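Local coordinates for protein tRNA dimethylallyltransferase (Staphylococcus epidermidis ATCC 12228, PDB 3D3Q) that probably transfers a dimethylallyl group from dimethylallyl diphosphate to adenosine 37 of tRNAs that read codons beginning with uridine, at residues Q231-E235 and Q236-A240; I260-E263 and N264-E267. All coordinates share one frame; numbering follows the deposited sequence.

Contacts 1 and 2 mark two opposite kinds of helix end, met in series along the chain. In contact 1 helix 226-235 is brought to a close by a Schellman motif within residues 231-240; in contact 2 Ser261 caps the start of the long helix 262-286. Helix 252-257 lies between them in sequence and touches both: Val234 and Glu239 of contact 1 pack on it, as do Ile260 and Met262 of contact 2. The two centres are 19 Å apart, with the nearest atoms about 9 Å from each other, and each centre is about 28 Å from that of the chain. Both lie away from the predicted ATP-binding P-loop.

Contact 1 of 2, residues Q231-E235 and Q236-A240; sequences QHLVE and QGFEA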
ATOM      1  N   GLN A 231      -9.048 -23.982   8.842  1.00 51.90           N
ATOM      2  CA  GLN A 231      -9.781 -25.086   9.447  1.00 52.73           C
ATOM      3  C   GLN A 231      -9.887 -24.870  10.941  1.00 52.44           C
ATOM      4  O   GLN A 231     -10.945 -25.060  11.518  1.00 52.48           O
ATOM      5  CB  GLN A 231      -9.076 -26.415   9.176  1.00 53.42           C
ATOM      6  CG  GLN A 231      -9.274 -26.975   7.773  1.00 53.33           C
ATOM      7  CD  GLN A 231      -8.717 -28.388   7.642  1.00 53.59           C
ATOM      8  OE1 GLN A 231      -7.517 -28.610   7.815  1.00 52.65           O
ATOM      9  NE2 GLN A 231      -9.589 -29.349   7.340  1.00 53.06           N
ATOM     10  N   HIS A 232      -8.782 -24.479  11.560  1.00 52.83           N
ATOM     11  CA  HIS A 232      -8.771 -24.237  12.993  1.00 54.59           C
ATOM     12  C   HIS A 232      -9.667 -23.059  13.324  1.00 54.60           C
ATOM     13  O   HIS A 232     -10.362 -23.059  14.343  1.00 55.63           O
ATOM     14  CB  HIS A 232      -7.354 -23.947  13.470  1.00 57.52           C
ATOM     15  CG  HIS A 232      -6.423 -25.116  13.343  1.00 61.50           C
ATOM     16  ND1 HIS A 232      -5.068 -24.968  13.126  1.00 62.41           N
ATOM     17  CD2 HIS A 232      -6.646 -26.452  13.421  1.00 62.97           C
ATOM     18  CE1 HIS A 232      -4.497 -26.160  13.075  1.00 63.57           C
ATOM     19  NE2 HIS A 232      -5.432 -27.078  13.253  1.00 63.76           N
ATOM     20  N   LEU A 233      -9.651 -22.044  12.466  1.00 54.34           N
ATOM     21  CA  LEU A 233     -10.469 -20.849  12.681  1.00 53.56           C
ATOM     22  C   LEU A 233     -11.947 -21.152  12.535  1.00 53.10           C
ATOM     23  O   LEU A 233     -12.738 -20.798  13.400  1.00 53.07           O
ATOM     24  CB  LEU A 233     -10.076 -19.761  11.690  1.00 53.05           C
ATOM     25  CG  LEU A 233      -8.719 -19.110  11.931  1.00 53.98           C
ATOM     26  CD1 LEU A 233      -8.302 -18.328  10.699  1.00 54.57           C
ATOM     27  CD2 LEU A 233      -8.801 -18.201  13.150  1.00 53.99           C
ATOM     28  N   VAL A 234     -12.312 -21.798  11.433  1.00 53.72           N
ATOM     29  CA  VAL A 234     -13.702 -22.138  11.185  1.00 54.50           C
ATOM     30  C   VAL A 234     -14.229 -23.109  12.246  1.00 55.31           C
ATOM     31  O   VAL A 234     -15.412 -23.097  12.566  1.00 55.74           O
ATOM     32  CB  VAL A 234     -13.884 -22.727   9.765  1.00 53.90           C
ATOM     33  CG1 VAL A 234     -13.238 -24.090   9.683  1.00 56.91           C
ATOM     34  CG2 VAL A 234     -15.344 -22.807   9.420  1.00 54.67           C
ATOM     35  N   GLU A 235     -13.350 -23.939  12.795  1.00 56.55           N
ATOM     36  CA  GLU A 235     -13.745 -24.887  13.834  1.00 58.23           C
ATOM     37  C   GLU A 235     -13.998 -24.151  15.148  1.00 58.14           C
ATOM     38  O   GLU A 235     -14.887 -24.520  15.916  1.00 58.69           O
ATOM     39  CB  GLU A 235     -12.665 -25.961  14.034  1.00 60.13           C
ATOM     40  CG  GLU A 235     -12.819 -27.192  13.127  1.00 63.27           C
ATOM     41  CD  GLU A 235     -11.643 -28.173  13.211  1.00 65.19           C
ATOM     42  OE1 GLU A 235     -11.804 -29.337  12.763  1.00 64.07           O
ATOM     43  OE2 GLU A 235     -10.559 -27.777  13.708  1.00 66.28           O
ATOM     44  N   GLN A 236     -13.218 -23.106  15.407  1.00 57.92           N
ATOM     45  CA  GLN A 236     -13.392 -22.317  16.620  1.00 58.19           C
ATOM     46  C   GLN A 236     -14.586 -21.369  16.488  1.00 58.15           C
ATOM     47  O   GLN A 236     -14.744 -20.430  17.270  1.00 58.41           O
ATOM     48  CB  GLN A 236     -12.120 -21.531  16.920  1.00 57.21           C
ATOM     49  CG  GLN A 236     -11.032 -22.397  17.488  1.00 59.59           C
ATOM     50  CD  GLN A 236      -9.675 -21.737  17.414  1.00 62.56           C
ATOM     51  OE1 GLN A 236      -9.183 -21.436  16.322  1.00 64.35           O
ATOM     52  NE2 GLN A 236      -9.053 -21.514  18.573  1.00 62.86           N
ATOM     53  N   GLY A 237     -15.419 -21.625  15.483  1.00 57.82           N
ATOM     54  CA  GLY A 237     -16.600 -20.818  15.253  1.00 55.54           C
ATOM     55  C   GLY A 237     -16.354 -19.393  14.819  1.00 55.47           C
ATOM     56  O   GLY A 237     -17.307 -18.623  14.687  1.00 55.87           O
ATOM     57  N   PHE A 238     -15.098 -19.026  14.591  1.00 54.70           N
ATOM     58  CA  PHE A 238     -14.792 -17.662  14.170  1.00 54.43           C
ATOM     59  C   PHE A 238     -15.340 -17.321  12.798  1.00 54.15           C
ATOM     60  O   PHE A 238     -15.015 -16.283  12.242  1.00 54.72           O
ATOM     61  CB  PHE A 238     -13.291 -17.417  14.192  1.00 55.06           C
ATOM     62  CG  PHE A 238     -12.732 -17.270  15.563  1.00 55.44           C
ATOM     63  CD1 PHE A 238     -13.303 -16.388  16.464  1.00 55.52           C
ATOM     64  CD2 PHE A 238     -11.606 -17.983  15.946  1.00 57.40           C
ATOM     65  CE1 PHE A 238     -12.752 -16.209  17.733  1.00 56.79           C
ATOM     66  CE2 PHE A 238     -11.040 -17.814  17.217  1.00 58.19           C
ATOM     67  CZ  PHE A 238     -11.615 -16.926  18.111  1.00 57.47           C
ATOM     68  N   GLU A 239     -16.168 -18.200  12.254  1.00 54.78           N
ATOM     69  CA  GLU A 239     -16.791 -17.983  10.959  1.00 55.30           C
ATOM     70  C   GLU A 239     -17.830 -16.864  11.148  1.00 55.95           C
ATOM     71  O   GLU A 239     -18.166 -16.526  12.282  1.00 56.90           O
ATOM     72  CB  GLU A 239     -17.469 -19.280  10.538  1.00 56.17           C
ATOM     73  CG  GLU A 239     -18.033 -19.289   9.145  1.00 58.62           C
ATOM     74  CD  GLU A 239     -18.797 -20.572   8.838  1.00 60.91           C
ATOM     75  OE1 GLU A 239     -18.560 -21.586   9.544  1.00 59.94           O
ATOM     76  OE2 GLU A 239     -19.615 -20.565   7.880  1.00 60.79           O
ATOM     77  N   ALA A 240     -18.337 -16.294  10.058  1.00 54.47           N
ATOM     78  CA  ALA A 240     -19.332 -15.230  10.148  1.00 53.29           C
ATOM     79  C   ALA A 240     -18.735 -13.888  10.596  1.00 52.86           C
ATOM     80  O   ALA A 240     -19.425 -12.858  10.641  1.00 51.49           O
ATOM     81  CB  ALA A 240     -20.465 -15.651  11.097  1.00 51.46           C
TER
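A Schellman motif ends helix 226-235, with Gly237 as its C-prime residue. Its two defining bonds run from Phe238 N to Leu233 O (3.2 Å) and, more weakly, from Gly237 N to Val234 O (3.3 Å). The positive phi of Gly237 (67°), a backbone shape that favours glycine, turns the chain back and brings the following amide, Phe238 N, to Leu233 O. One step before the glycine, Gln236 N still bonds to His232 O at 3.0 Å in the helical pattern, although Gln236 itself has already left helical backbone angles. The carbonyls of three successive residues, 232 to 234, are thus each given an N-H donor as the helix runs out.

The CD2 methyl of Leu233 meets CD2 of the Phe238 ring at 4.0 Å, the two side chains lying at a slant to each other. The Phe238 CB also rests 3.5 Å from Leu233 O, the carbonyl that its own backbone N binds, so this residue meets Leu233 through main chain and side chain alike. The Phe238 side chain also touches Pro72 and Asp73, while the buried Leu233 reaches Met47 and Tyr249; the helix end is thereby fitted against neighbouring loops.

Val234 and Glu239 lie alongside each other, their side chains running in the same direction. Glu239 is extended, its CG anti to the backbone N (chi1 -173°), which carries the carboxylate out to Lys257 of helix 252-257 for a salt bridge through OE2. That bond probably steadies the carboxylate beside the valine, whose other neighbours include Ile256 of the same helix. The second oxygen, Glu239 OE1, stands 3.4 Å from the Val234 CG2 methyl.

Contact 2 of 2, residues I260-E263 and N264-E267; sequences ISME and NAVE
Ser261 is the N-cap of helix 262-286, and its OG accepts a weak hydrogen bond from Asn264 N at 3.3 Å. The hydroxyl oxygen is turned between the backbone N and carbonyl carbon of its own residue (chi1 65°), which directs it to the first turn of the helix, where amides lack a preceding carbonyl partner. The Asn264 side chain folds beside the same hydroxyl, its CG 3.2 Å from Ser261 OG, but its amide group adds no hydrogen bond to the serine.

Main-chain bonds take over at once. Ala265 N binds Ser261 O at 3.0 Å, so the capping residue accepts through its carbonyl as well as its hydroxyl. Val266 N to Met262 O and Glu267 N to Glu263 O, both 2.9 Å, continue the i to i+4 ladder, and the first of these is nearly straight, with an N-H...O angle of 171°.

Apolar contacts flank the cap. Ile260, just before it, has CG1 anti to the backbone N (chi1 -180°) and is extended beyond it, so that its terminal CD1 methyl reaches across the start of the helix to Ala265, lying 4.0 Å from the alanine CB. This contact covers part of the small alanine side chain, which is buried in the protein. The selenomethionine at position 262 starts with its CB pointing away from residues 264-267, then bends at its second and third torsions so that its end comes nearer. Its CE methyl is modelled 4.0 Å from Ala265 CB, but the placing of CE is uncertain, and Met262 only probably adds to the packing there.

The same two long side chains tie this helix start to its predecessor: Ile260 packs on Pro254 and Val255, and Met262 on Leu252, all in helix 252-257, which the short intervening loop joins to helix 262-286.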
ATOM      1  N   ILE A 260     -17.670 -26.467  -2.798  1.00 43.37           N
ATOM      2  CA  ILE A 260     -16.825 -26.058  -3.904  1.00 43.46           C
ATOM      3  C   ILE A 260     -15.530 -26.884  -3.893  1.00 43.92           C
ATOM      4  O   ILE A 260     -15.066 -27.319  -2.829  1.00 42.74           O
ATOM      5  CB  ILE A 260     -16.546 -24.541  -3.820  1.00 43.21           C
ATOM      6  CG1 ILE A 260     -15.662 -24.100  -4.983  1.00 43.70           C
ATOM      7  CG2 ILE A 260     -15.931 -24.191  -2.474  1.00 43.86           C
ATOM      8  CD1 ILE A 260     -15.404 -22.606  -5.021  1.00 44.18           C
ATOM      9  N   SER A 261     -14.960 -27.130  -5.074  1.00 44.15           N
ATOM     10  CA  SER A 261     -13.735 -27.939  -5.176  1.00 44.65           C
ATOM     11  C   SER A 261     -12.499 -27.124  -4.851  1.00 44.60           C
ATOM     12  O   SER A 261     -12.479 -25.918  -5.045  1.00 44.23           O
ATOM     13  CB  SER A 261     -13.598 -28.530  -6.584  1.00 43.24           C
ATOM     14  OG  SER A 261     -13.427 -27.516  -7.548  1.00 43.70           O
HETATM   15  N   MSE A 262     -11.467 -27.794  -4.359  1.00 46.15           N
HETATM   16  CA  MSE A 262     -10.231 -27.114  -4.011  1.00 47.95           C
HETATM   17  C   MSE A 262      -9.663 -26.382  -5.222  1.00 46.17           C
HETATM   18  O   MSE A 262      -9.229 -25.236  -5.117  1.00 45.54           O
HETATM   19  CB  MSE A 262      -9.206 -28.122  -3.480  1.00 51.56           C
HETATM   20  CG  MSE A 262      -7.882 -27.518  -3.002  1.00 56.73           C
HETATM   21 SE   MSE A 262      -8.006 -26.566  -1.302  1.00 68.54          SE
HETATM   22  CE  MSE A 262      -8.514 -24.842  -2.014  1.00 64.64           C
ATOM     23  N   GLU A 263      -9.677 -27.047  -6.373  1.00 45.51           N
ATOM     24  CA  GLU A 263      -9.153 -26.464  -7.606  1.00 45.04           C
ATOM     25  C   GLU A 263      -9.808 -25.134  -7.934  1.00 44.37           C
ATOM     26  O   GLU A 263      -9.141 -24.100  -8.021  1.00 42.41           O
ATOM     27  CB  GLU A 263      -9.355 -27.432  -8.773  1.00 45.88           C
ATOM     28  CG  GLU A 263      -8.532 -28.709  -8.645  1.00 48.51           C
ATOM     29  CD  GLU A 263      -9.247 -29.838  -7.917  1.00 50.02           C
ATOM     30  OE1 GLU A 263      -8.581 -30.860  -7.638  1.00 50.44           O
ATOM     31  OE2 GLU A 263     -10.465 -29.716  -7.644  1.00 51.15           O
ATOM     32  N   ASN A 264     -11.124 -25.183  -8.121  1.00 44.68           N
ATOM     33  CA  ASN A 264     -11.924 -24.007  -8.432  1.00 44.86           C
ATOM     34  C   ASN A 264     -11.722 -22.875  -7.414  1.00 44.40           C
ATOM     35  O   ASN A 264     -11.547 -21.710  -7.788  1.00 44.99           O
ATOM     36  CB  ASN A 264     -13.397 -24.406  -8.512  1.00 45.20           C
ATOM     37  CG  ASN A 264     -13.708 -25.192  -9.773  1.00 47.47           C
ATOM     38  OD1 ASN A 264     -14.831 -25.640  -9.980  1.00 47.36           O
ATOM     39  ND2 ASN A 264     -12.704 -25.352 -10.636  1.00 49.46           N
ATOM     40  N   ALA A 265     -11.733 -23.228  -6.134  1.00 43.68           N
ATOM     41  CA  ALA A 265     -11.537 -22.265  -5.062  1.00 42.84           C
ATOM     42  C   ALA A 265     -10.181 -21.585  -5.200  1.00 42.53           C
ATOM     43  O   ALA A 265     -10.089 -20.356  -5.189  1.00 42.36           O
ATOM     44  CB  ALA A 265     -11.638 -22.961  -3.714  1.00 42.55           C
ATOM     45  N   VAL A 266      -9.124 -22.377  -5.319  1.00 42.41           N
ATOM     46  CA  VAL A 266      -7.793 -21.812  -5.454  1.00 43.43           C
ATOM     47  C   VAL A 266      -7.732 -20.895  -6.660  1.00 44.60           C
ATOM     48  O   VAL A 266      -7.046 -19.876  -6.639  1.00 44.52           O
ATOM     49  CB  VAL A 266      -6.731 -22.912  -5.604  1.00 44.20           C
ATOM     50  CG1 VAL A 266      -5.356 -22.282  -5.820  1.00 42.88           C
ATOM     51  CG2 VAL A 266      -6.724 -23.784  -4.359  1.00 43.74           C
ATOM     52  N   GLU A 267      -8.452 -21.264  -7.713  1.00 46.48           N
ATOM     53  CA  GLU A 267      -8.489 -20.456  -8.925  1.00 47.56           C
ATOM     54  C   GLU A 267      -9.031 -19.061  -8.606  1.00 47.85           C
ATOM     55  O   GLU A 267      -8.527 -18.054  -9.114  1.00 47.49           O
ATOM     56  CB  GLU A 267      -9.384 -21.111  -9.963  1.00 49.81           C
ATOM     57  CG  GLU A 267      -9.717 -20.173 -11.083  1.00 55.10           C
ATOM     58  CD  GLU A 267      -9.351 -20.720 -12.432  1.00 58.36           C
ATOM     59  OE1 GLU A 267     -10.111 -21.578 -12.942  1.00 60.03           O
ATOM     60  OE2 GLU A 267      -8.289 -20.314 -12.966  1.00 60.12           O
TER